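Local coordinates for beta-lactamase-related domain-containing protein (Bacteroides dorei DSM 17855, PDB 5TGF) that is of uncharacterised function but belongs to the beta-lactamase-related family and is probably a serine hydrolase of beta-lactamase type, at residues P12-I17 / V39-A44; T130-L135 / A151-G156; Y293-K298 / E331-I336. All coordinates share one frame; numbering follows the deposited sequence.

Interaction 1. Residues P12-I17 / V39-A44; sequences PLDSII and VLFEKA
The Phe41 ring is met obliquely by two side chains of helix 12-17, Leu13 and Asp14. The methyl Leu13 CD2 lies 3.8 Å from Phe41 CD2. Farther along the ring, Asp14 CB comes within 4.1 Å of Phe41 CZ. The ring of Phe10 also meets that of Phe41, with the two planes at about 10° to each other.

The other flat group is the Asp14 carboxylate. Lys43 NZ reaches it from the strand and forms a salt bridge, with NZ 2.6 Å from Asp14 OD1. The ammonium approaches OD1 on its syn side, 23° out of the carboxylate plane. It is also 3.2 Å from Asp14 OD2, so the charge is probably felt by both oxygens, though the bond is to OD1. The Lys43 chain is extended along its whole length and meets the Asp14 side chain at about a right angle. Asp14 CG stands anti to its own nitrogen (chi1 -176°), which carries the carboxylate out to the lysine. OD1 has a second partner in the hydroxyl of Tyr45. These two partners probably favour the charged form of Asp14.

Phe41 and Lys43 thus make an apolar and a charged grip on the same helix. At Leu40 and Phe41 the strand carries a classic beta bulge, both residues facing Val33. Strand 38-46 forms one edge of the six-stranded sheet and pairs with strand 28-35, where Ile31 touches both Phe41 and Ile17. Helix 11-22 packs on this sheet beside helix 328-337, whose Leu329 and Ile336 touch Leu13.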
loop_
_atom_site.group_PDB
_atom_site.type_symbol
_atom_site.label_atom_id
_atom_site.label_comp_id
_atom_site.label_asym_id
_atom_site.label_seq_id
_atom_site.Cartn_x
_atom_site.Cartn_y
_atom_site.Cartn_z
ATOM N N PRO A 12 -18.538 -6.527 -18.464
ATOM C CA PRO A 12 -18.742 -5.249 -17.786
ATOM C C PRO A 12 -17.407 -4.614 -17.279
ATOM O O PRO A 12 -17.252 -3.386 -17.303
ATOM C CB PRO A 12 -19.676 -5.606 -16.635
ATOM C CG PRO A 12 -20.340 -6.873 -17.062
ATOM C CD PRO A 12 -19.284 -7.616 -17.805
ATOM N N LEU A 13 -16.459 -5.442 -16.842
ATOM C CA LEU A 13 -15.163 -4.930 -16.393
ATOM C C LEU A 13 -14.378 -4.382 -17.587
ATOM O O LEU A 13 -13.846 -3.275 -17.547
ATOM C CB LEU A 13 -14.376 -6.035 -15.696
ATOM C CG LEU A 13 -12.990 -5.686 -15.177
ATOM C CD1 LEU A 13 -13.124 -4.615 -14.104
ATOM C CD2 LEU A 13 -12.281 -6.919 -14.620
ATOM N N ASP A 14 -14.324 -5.167 -18.669
ATOM C CA ASP A 14 -13.599 -4.760 -19.880
ATOM C C ASP A 14 -14.188 -3.455 -20.440
ATOM O O ASP A 14 -13.457 -2.579 -20.920
ATOM C CB ASP A 14 -13.651 -5.902 -20.902
ATOM C CG ASP A 14 -12.831 -5.620 -22.171
ATOM O OD1 ASP A 14 -11.681 -5.120 -22.085
ATOM O OD2 ASP A 14 -13.318 -6.000 -23.259
ATOM N N SER A 15 -15.502 -3.271 -20.314
ATOM C CA SER A 15 -16.130 -2.075 -20.876
ATOM C C SER A 15 -15.693 -0.865 -20.091
ATOM O O SER A 15 -15.443 0.193 -20.659
ATOM C CB SER A 15 -17.665 -2.153 -20.863
ATOM O OG SER A 15 -18.134 -3.053 -21.845
ATOM N N ILE A 16 -15.618 -1.014 -18.777
ATOM C CA ILE A 16 -15.253 0.128 -17.932
ATOM C C ILE A 16 -13.799 0.534 -18.207
ATOM O O ILE A 16 -13.503 1.703 -18.381
ATOM C CB ILE A 16 -15.452 -0.186 -16.441
ATOM C CG1 ILE A 16 -16.951 -0.334 -16.136
ATOM C CG2 ILE A 16 -14.825 0.910 -15.574
ATOM C CD1 ILE A 16 -17.255 -0.922 -14.753
ATOM N N ILE A 17 -12.904 -0.434 -18.264
ATOM C CA ILE A 17 -11.495 -0.114 -18.501
ATOM C C ILE A 17 -11.290 0.472 -19.922
ATOM O O ILE A 17 -10.566 1.450 -20.103
ATOM C CB ILE A 17 -10.591 -1.343 -18.285
ATOM C CG1 ILE A 17 -10.710 -1.828 -16.838
ATOM C CG2 ILE A 17 -9.151 -1.024 -18.618
ATOM C CD1 ILE A 17 -10.039 -3.150 -16.545
ATOM N N VAL A 39 -6.620 -17.944 -12.838
ATOM C CA VAL A 39 -6.711 -16.650 -13.484
ATOM C C VAL A 39 -8.022 -16.534 -14.267
ATOM O O VAL A 39 -8.193 -17.199 -15.275
ATOM C CB VAL A 39 -5.504 -16.406 -14.404
ATOM C CG1 VAL A 39 -5.685 -15.123 -15.191
ATOM C CG2 VAL A 39 -4.224 -16.349 -13.579
ATOM N N LEU A 40 -8.937 -15.675 -13.831
ATOM C CA LEU A 40 -10.243 -15.520 -14.506
ATOM C C LEU A 40 -10.232 -14.508 -15.630
ATOM O O LEU A 40 -11.042 -14.586 -16.537
ATOM C CB LEU A 40 -11.327 -15.112 -13.511
ATOM C CG LEU A 40 -11.660 -16.075 -12.375
ATOM C CD1 LEU A 40 -13.018 -15.683 -11.814
ATOM C CD2 LEU A 40 -11.668 -17.540 -12.822
ATOM N N PHE A 41 -9.389 -13.494 -15.525
ATOM C CA PHE A 41 -9.367 -12.416 -16.492
ATOM C C PHE A 41 -8.017 -11.733 -16.426
ATOM O O PHE A 41 -7.546 -11.387 -15.352
ATOM C CB PHE A 41 -10.496 -11.423 -16.211
ATOM C CG PHE A 41 -10.622 -10.355 -17.247
ATOM C CD1 PHE A 41 -11.179 -10.632 -18.495
ATOM C CD2 PHE A 41 -10.189 -9.072 -16.990
ATOM C CE1 PHE A 41 -11.285 -9.620 -19.449
ATOM C CE2 PHE A 41 -10.292 -8.075 -17.940
ATOM C CZ PHE A 41 -10.859 -8.338 -19.158
ATOM N N GLU A 42 -7.394 -11.565 -17.597
ATOM C CA GLU A 42 -6.070 -10.947 -17.698
ATOM C C GLU A 42 -5.965 -10.308 -19.064
ATOM O O GLU A 42 -6.189 -10.970 -20.074
ATOM C CB GLU A 42 -4.973 -11.998 -17.514
ATOM C CG GLU A 42 -3.588 -11.445 -17.221
ATOM C CD GLU A 42 -2.593 -12.537 -16.839
ATOM O OE1 GLU A 42 -2.553 -13.592 -17.514
ATOM O OE2 GLU A 42 -1.866 -12.358 -15.837
ATOM N N LYS A 43 -5.674 -9.008 -19.106
ATOM C CA LYS A 43 -5.742 -8.251 -20.348
ATOM C C LYS A 43 -4.904 -7.001 -20.232
ATOM O O LYS A 43 -4.873 -6.350 -19.165
ATOM C CB LYS A 43 -7.169 -7.834 -20.657
ATOM C CG LYS A 43 -7.323 -7.190 -22.025
ATOM C CD LYS A 43 -8.770 -7.008 -22.427
ATOM C CE LYS A 43 -8.851 -6.334 -23.780
ATOM N NZ LYS A 43 -10.261 -5.991 -24.135
ATOM N N ALA A 44 -4.212 -6.673 -21.316
ATOM C CA ALA A 44 -3.453 -5.433 -21.377
ATOM C C ALA A 44 -4.105 -4.499 -22.385
ATOM O O ALA A 44 -4.736 -4.943 -23.337
ATOM C CB ALA A 44 -2.004 -5.724 -21.727
#

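Interaction 2. Residues T130-L135 / A151-G156; sequences TEILSL and AMQIAG
Ile132 carries the packed side of this contact through two methyl groups. Its CD1 lies 3.7 Å from Gln153 CB and 4.0 Å from Gln153 CG. Its branch methyl CG2 meets Ile154 CD1 at 3.9 Å. The two branches therefore touch neighbouring residues of the other helix, and Ile132 is the sole residue of 130-135 in direct touch with 151-156. The isoleucine and glutamine side chains cross at about a right angle. Ile154 sends its ethyl arm to the contact: CG1 is anti to the carbonyl carbon (chi1 -59°) and the chain stays extended to CD1. Gln153 behaves differently. Its chain bends at chi2 (-72°), so the aliphatic CB and CG stay against Ile132 while the amide turns away. That amide makes weak hydrogen bonds to Asp120 and to the backbone of Leu199.

Both helices belong to the mainly helical region that, in beta-lactamase-type folds, stands beside the sheet. Helix 150-163 is the inner of the two. Its Ala155 packs on Leu100, Leu103 and Ile68, and the selenomethionine Met152 touches Lys61, which may be the lysine of an SxxK motif like that of serine beta-lactamases.

The far side of helix 125-133 is looser and more polar. Thr130 and Ser134 are exposed to solvent. The Ser134 hydroxyl turns back to Glu131 O at 2.7 Å, lying in the carbonyl plane with a C=O...OG angle of 151°. The same oxygen also accepts from Ser134 N, so two donors of one residue grip it. The Glu131 carboxylate forms a salt bridge to Arg118 and a hydrogen bond to Tyr122.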
loop_
_atom_site.group_PDB
_atom_site.type_symbol
_atom_site.label_atom_id
_atom_site.label_comp_id
_atom_site.label_asym_id
_atom_site.label_seq_id
_atom_site.Cartn_x
_atom_site.Cartn_y
_atom_site.Cartn_z
ATOM N N THR A 130 16.750 12.021 9.624
ATOM C CA THR A 130 17.360 13.229 10.205
ATOM C C THR A 130 16.564 14.493 9.912
ATOM O O THR A 130 16.338 15.312 10.803
ATOM C CB THR A 130 18.810 13.411 9.714
ATOM O OG1 THR A 130 19.557 12.242 10.058
ATOM C CG2 THR A 130 19.460 14.633 10.406
ATOM N N GLU A 131 16.100 14.661 8.684
ATOM C CA GLU A 131 15.255 15.820 8.368
ATOM C C GLU A 131 13.877 15.733 9.043
ATOM O O GLU A 131 13.377 16.730 9.578
ATOM C CB GLU A 131 15.089 16.009 6.882
ATOM C CG GLU A 131 14.203 17.214 6.560
ATOM C CD GLU A 131 14.456 17.821 5.202
ATOM O OE1 GLU A 131 15.158 17.172 4.380
ATOM O OE2 GLU A 131 13.934 18.935 4.945
ATOM N N ILE A 132 13.287 14.538 9.080
ATOM C CA ILE A 132 11.980 14.385 9.711
ATOM C C ILE A 132 12.065 14.659 11.231
ATOM O O ILE A 132 11.125 15.193 11.825
ATOM C CB ILE A 132 11.380 13.000 9.414
ATOM C CG1 ILE A 132 11.134 12.859 7.910
ATOM C CG2 ILE A 132 10.101 12.762 10.243
ATOM C CD1 ILE A 132 11.068 11.409 7.470
ATOM N N LEU A 133 13.201 14.338 11.830
ATOM C CA LEU A 133 13.393 14.504 13.278
ATOM C C LEU A 133 13.201 15.966 13.700
ATOM O O LEU A 133 12.703 16.219 14.772
ATOM C CB LEU A 133 14.773 13.993 13.706
ATOM C CG LEU A 133 15.217 14.260 15.158
ATOM C CD1 LEU A 133 14.260 13.632 16.152
ATOM C CD2 LEU A 133 16.620 13.752 15.375
ATOM N N SER A 134 13.548 16.911 12.830
ATOM C CA SER A 134 13.441 18.348 13.124
ATOM C C SER A 134 12.007 18.889 13.148
ATOM O O SER A 134 11.787 19.973 13.635
ATOM C CB SER A 134 14.277 19.157 12.111
ATOM O OG SER A 134 13.643 19.160 10.826
ATOM N N LEU A 135 11.030 18.136 12.647
ATOM C CA LEU A 135 9.676 18.647 12.438
ATOM C C LEU A 135 8.790 18.404 13.658
ATOM O O LEU A 135 8.739 17.312 14.207
ATOM C CB LEU A 135 9.016 17.989 11.207
ATOM C CG LEU A 135 9.712 18.202 9.851
ATOM C CD1 LEU A 135 9.058 17.333 8.778
ATOM C CD2 LEU A 135 9.761 19.675 9.444
ATOM N N ALA A 151 6.010 9.353 8.103
ATOM C CA ALA A 151 6.080 8.382 9.178
ATOM C C ALA A 151 6.601 7.045 8.722
ATOM O O ALA A 151 7.363 6.396 9.443
ATOM C CB ALA A 151 4.729 8.214 9.859
HETATM N N MSE A 152 6.260 6.640 7.503
HETATM C CA MSE A 152 6.727 5.348 6.997
HETATM C C MSE A 152 8.202 5.368 6.725
HETATM O O MSE A 152 8.833 4.319 6.700
HETATM C CB MSE A 152 5.890 4.861 5.811
HETATM C CG MSE A 152 4.526 4.451 6.370
HETATM SE SE MSE A 152 3.382 3.790 4.919
HETATM C CE MSE A 152 4.597 2.523 4.050
ATOM N N GLN A 153 8.772 6.556 6.476
ATOM C CA GLN A 153 10.238 6.665 6.363
ATOM C C GLN A 153 10.910 6.243 7.644
ATOM O O GLN A 153 11.902 5.528 7.622
ATOM C CB GLN A 153 10.699 8.075 6.001
ATOM C CG GLN A 153 10.118 8.633 4.736
ATOM C CD GLN A 153 10.675 7.980 3.503
ATOM O OE1 GLN A 153 10.186 6.932 3.062
ATOM N NE2 GLN A 153 11.694 8.597 2.924
ATOM N N ILE A 154 10.350 6.670 8.763
ATOM C CA ILE A 154 10.870 6.296 10.080
ATOM C C ILE A 154 10.721 4.790 10.293
ATOM O O ILE A 154 11.680 4.132 10.714
ATOM C CB ILE A 154 10.155 7.051 11.198
ATOM C CG1 ILE A 154 10.322 8.572 11.022
ATOM C CG2 ILE A 154 10.659 6.619 12.565
ATOM C CD1 ILE A 154 9.659 9.340 12.143
ATOM N N ALA A 155 9.545 4.247 9.980
ATOM C CA ALA A 155 9.300 2.803 10.067
ATOM C C ALA A 155 10.323 2.017 9.269
ATOM O O ALA A 155 10.897 1.034 9.771
ATOM C CB ALA A 155 7.879 2.444 9.605
ATOM N N GLY A 156 10.557 2.438 8.030
ATOM C CA GLY A 156 11.553 1.809 7.206
ATOM C C GLY A 156 12.962 1.848 7.809
ATOM O O GLY A 156 13.708 0.877 7.700
#

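Interaction 3. Residues Y293-K298 / E331-I336; sequences YPWINK and ETVTKI
Trp295 and Val333 join the central antiparallel sheet to the C-terminal helix packed on it, a layer characteristic of beta-lactamase-type folds. The touch is apolar and edge-on. Val333 CG2 sits near the plane of the indole, 3.8 Å from Trp295 CZ2, and Val333 CB follows at 4.0 Å from the same ring atom. Thus the rim of the six-membered ring, rather than a face, meets the valine. The indole stands between the backbone nitrogen and the carbonyl carbon of its own residue (chi1 83°), a crowded position that directs its benzene end at the helix. Elsewhere on the ring edge, in its plane, lies the carbonyl oxygen of Tyr293.

A polar pair lies farther along the strand. Asn297 ND2 and Thr334 OG1 are 3.9 Å apart, which is a packing distance and not a hydrogen bond. Each group is held elsewhere. Asn297 ND2 bonds to Gln283, and Asn297 OD1 accepts from the backbone of Asp300. Thr334 OG1 bonds to the carboxylate of Asp300 and to the carbonyl of Ser330. Asp300 therefore ties the strand residue and the helix residue together without a direct bond between them.

Strand 293-297 pairs with 302-307 on one flank and 281-285 on the other. Trp295 and Asn297 point to helix 328-337, whereas Pro294 and Ile296 pack against helix 207-218, so the strand lies between two helical layers. Helix 11-22 lies alongside helix 328-337 and meets Val333 through Leu13.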
loop_
_atom_site.group_PDB
_atom_site.type_symbol
_atom_site.label_atom_id
_atom_site.label_comp_id
_atom_site.label_asym_id
_atom_site.label_seq_id
_atom_site.Cartn_x
_atom_site.Cartn_y
_atom_site.Cartn_z
ATOM N N TYR A 293 -4.507 -0.067 -8.487
ATOM C CA TYR A 293 -5.479 -0.586 -7.509
ATOM C C TYR A 293 -5.276 -2.090 -7.328
ATOM O O TYR A 293 -5.778 -2.894 -8.144
ATOM C CB TYR A 293 -6.883 -0.328 -7.979
ATOM C CG TYR A 293 -7.933 -0.761 -6.965
ATOM C CD1 TYR A 293 -8.137 -0.037 -5.785
ATOM C CD2 TYR A 293 -8.764 -1.823 -7.224
ATOM C CE1 TYR A 293 -9.102 -0.432 -4.865
ATOM C CE2 TYR A 293 -9.723 -2.222 -6.325
ATOM C CZ TYR A 293 -9.898 -1.516 -5.146
ATOM O OH TYR A 293 -10.860 -1.960 -4.247
ATOM N N PRO A 294 -4.582 -2.469 -6.264
ATOM C CA PRO A 294 -4.523 -3.833 -5.840
ATOM C C PRO A 294 -5.549 -4.151 -4.752
ATOM O O PRO A 294 -5.751 -3.352 -3.831
ATOM C CB PRO A 294 -3.104 -3.936 -5.297
ATOM C CG PRO A 294 -2.847 -2.574 -4.686
ATOM C CD PRO A 294 -3.732 -1.604 -5.417
ATOM N N TRP A 295 -6.160 -5.327 -4.810
ATOM C CA TRP A 295 -7.071 -5.712 -3.746
ATOM C C TRP A 295 -7.168 -7.199 -3.525
ATOM O O TRP A 295 -6.875 -8.012 -4.431
ATOM C CB TRP A 295 -8.453 -5.136 -4.001
ATOM C CG TRP A 295 -9.314 -5.935 -4.927
ATOM C CD1 TRP A 295 -10.383 -6.710 -4.571
ATOM C CD2 TRP A 295 -9.270 -5.953 -6.361
ATOM N NE1 TRP A 295 -10.939 -7.292 -5.694
ATOM C CE2 TRP A 295 -10.325 -6.794 -6.805
ATOM C CE3 TRP A 295 -8.452 -5.332 -7.320
ATOM C CZ2 TRP A 295 -10.554 -7.077 -8.173
ATOM C CZ3 TRP A 295 -8.673 -5.609 -8.680
ATOM C CH2 TRP A 295 -9.742 -6.451 -9.089
ATOM N N ILE A 296 -7.666 -7.535 -2.346
ATOM C CA ILE A 296 -8.081 -8.891 -2.028
ATOM C C ILE A 296 -9.508 -8.803 -1.480
ATOM O O ILE A 296 -9.810 -7.937 -0.635
ATOM C CB ILE A 296 -7.163 -9.503 -0.982
ATOM C CG1 ILE A 296 -5.774 -9.769 -1.565
ATOM C CG2 ILE A 296 -7.756 -10.764 -0.393
ATOM C CD1 ILE A 296 -4.794 -10.250 -0.512
ATOM N N ASN A 297 -10.390 -9.689 -1.955
ATOM C CA ASN A 297 -11.711 -9.887 -1.349
ATOM C C ASN A 297 -11.834 -11.342 -0.892
ATOM O O ASN A 297 -11.929 -12.280 -1.725
ATOM C CB ASN A 297 -12.831 -9.504 -2.311
ATOM C CG ASN A 297 -14.218 -9.560 -1.646
ATOM O OD1 ASN A 297 -14.617 -10.588 -1.095
ATOM N ND2 ASN A 297 -14.917 -8.443 -1.643
ATOM N N LYS A 298 -11.761 -11.540 0.415
ATOM C CA LYS A 298 -11.740 -12.902 0.955
ATOM C C LYS A 298 -13.063 -13.646 0.767
ATOM O O LYS A 298 -13.065 -14.850 0.702
ATOM C CB LYS A 298 -11.338 -12.910 2.420
ATOM C CG LYS A 298 -9.930 -12.377 2.654
ATOM C CD LYS A 298 -9.574 -12.442 4.121
ATOM C CE LYS A 298 -8.448 -11.474 4.444
ATOM N NZ LYS A 298 -7.839 -11.785 5.751
ATOM N N GLU A 331 -15.770 -3.774 -7.096
ATOM C CA GLU A 331 -17.242 -3.871 -7.069
ATOM C C GLU A 331 -17.728 -4.655 -8.278
ATOM O O GLU A 331 -18.591 -5.541 -8.162
ATOM C CB GLU A 331 -17.869 -2.458 -7.132
ATOM C CG GLU A 331 -19.393 -2.421 -7.110
ATOM C CD GLU A 331 -19.966 -1.015 -7.275
ATOM O OE1 GLU A 331 -20.931 -0.661 -6.588
ATOM O OE2 GLU A 331 -19.445 -0.239 -8.081
ATOM N N THR A 332 -17.165 -4.340 -9.447
ATOM C CA THR A 332 -17.576 -4.973 -10.709
ATOM C C THR A 332 -17.145 -6.439 -10.739
ATOM O O THR A 332 -17.911 -7.329 -11.168
ATOM C CB THR A 332 -17.041 -4.193 -11.910
ATOM O OG1 THR A 332 -17.424 -2.809 -11.834
ATOM C CG2 THR A 332 -17.561 -4.765 -13.248
ATOM N N VAL A 333 -15.965 -6.740 -10.224
ATOM C CA VAL A 333 -15.548 -8.147 -10.067
ATOM C C VAL A 333 -16.462 -8.919 -9.116
ATOM O O VAL A 333 -16.869 -10.056 -9.395
ATOM C CB VAL A 333 -14.071 -8.283 -9.680
ATOM C CG1 VAL A 333 -13.693 -9.689 -9.280
ATOM C CG2 VAL A 333 -13.173 -7.799 -10.815
ATOM N N THR A 334 -16.829 -8.292 -8.010
ATOM C CA THR A 334 -17.727 -8.939 -7.053
ATOM C C THR A 334 -19.052 -9.315 -7.712
ATOM O O THR A 334 -19.492 -10.439 -7.583
ATOM C CB THR A 334 -17.950 -8.046 -5.798
ATOM O OG1 THR A 334 -16.747 -8.025 -5.021
ATOM C CG2 THR A 334 -19.063 -8.607 -4.931
ATOM N N LYS A 335 -19.591 -8.421 -8.511
ATOM C CA LYS A 335 -20.815 -8.712 -9.281
ATOM C C LYS A 335 -20.595 -9.876 -10.255
ATOM O O LYS A 335 -21.394 -10.818 -10.301
ATOM C CB LYS A 335 -21.249 -7.471 -10.024
ATOM C CG LYS A 335 -22.663 -7.479 -10.580
ATOM C CD LYS A 335 -22.945 -6.137 -11.258
ATOM C CE LYS A 335 -24.431 -5.839 -11.414
ATOM N NZ LYS A 335 -25.226 -7.053 -11.756
ATOM N N ILE A 336 -19.471 -9.838 -10.980
ATOM C CA ILE A 336 -19.207 -10.811 -12.026
ATOM C C ILE A 336 -19.049 -12.204 -11.458
ATOM O O ILE A 336 -19.623 -13.166 -12.005
ATOM C CB ILE A 336 -17.986 -10.412 -12.898
ATOM C CG1 ILE A 336 -18.340 -9.219 -13.774
ATOM C CG2 ILE A 336 -17.507 -11.584 -13.744
ATOM C CD1 ILE A 336 -17.136 -8.464 -14.271
#

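Overall arrangement
Along the chain the three contacts follow in series, each closing before the next opens. Interactions 1 and 3 are neighbours, with centres about 12 Å apart. Both reach the same six-stranded sheet, one at its edge strand 38-46 and the other at the inner strand 293-297. They touch where helix 11-22 meets helix 328-337, as at Ile16 CD1 and Thr332 OG1, 3.5 Å apart. The two chain ends are thereby packed side by side on one sheet. Interaction 2 lies on the opposite side of the chain's centre, in the helical region. Its centre is about 40 Å from that of interaction 1 and 34 Å from that of interaction 3.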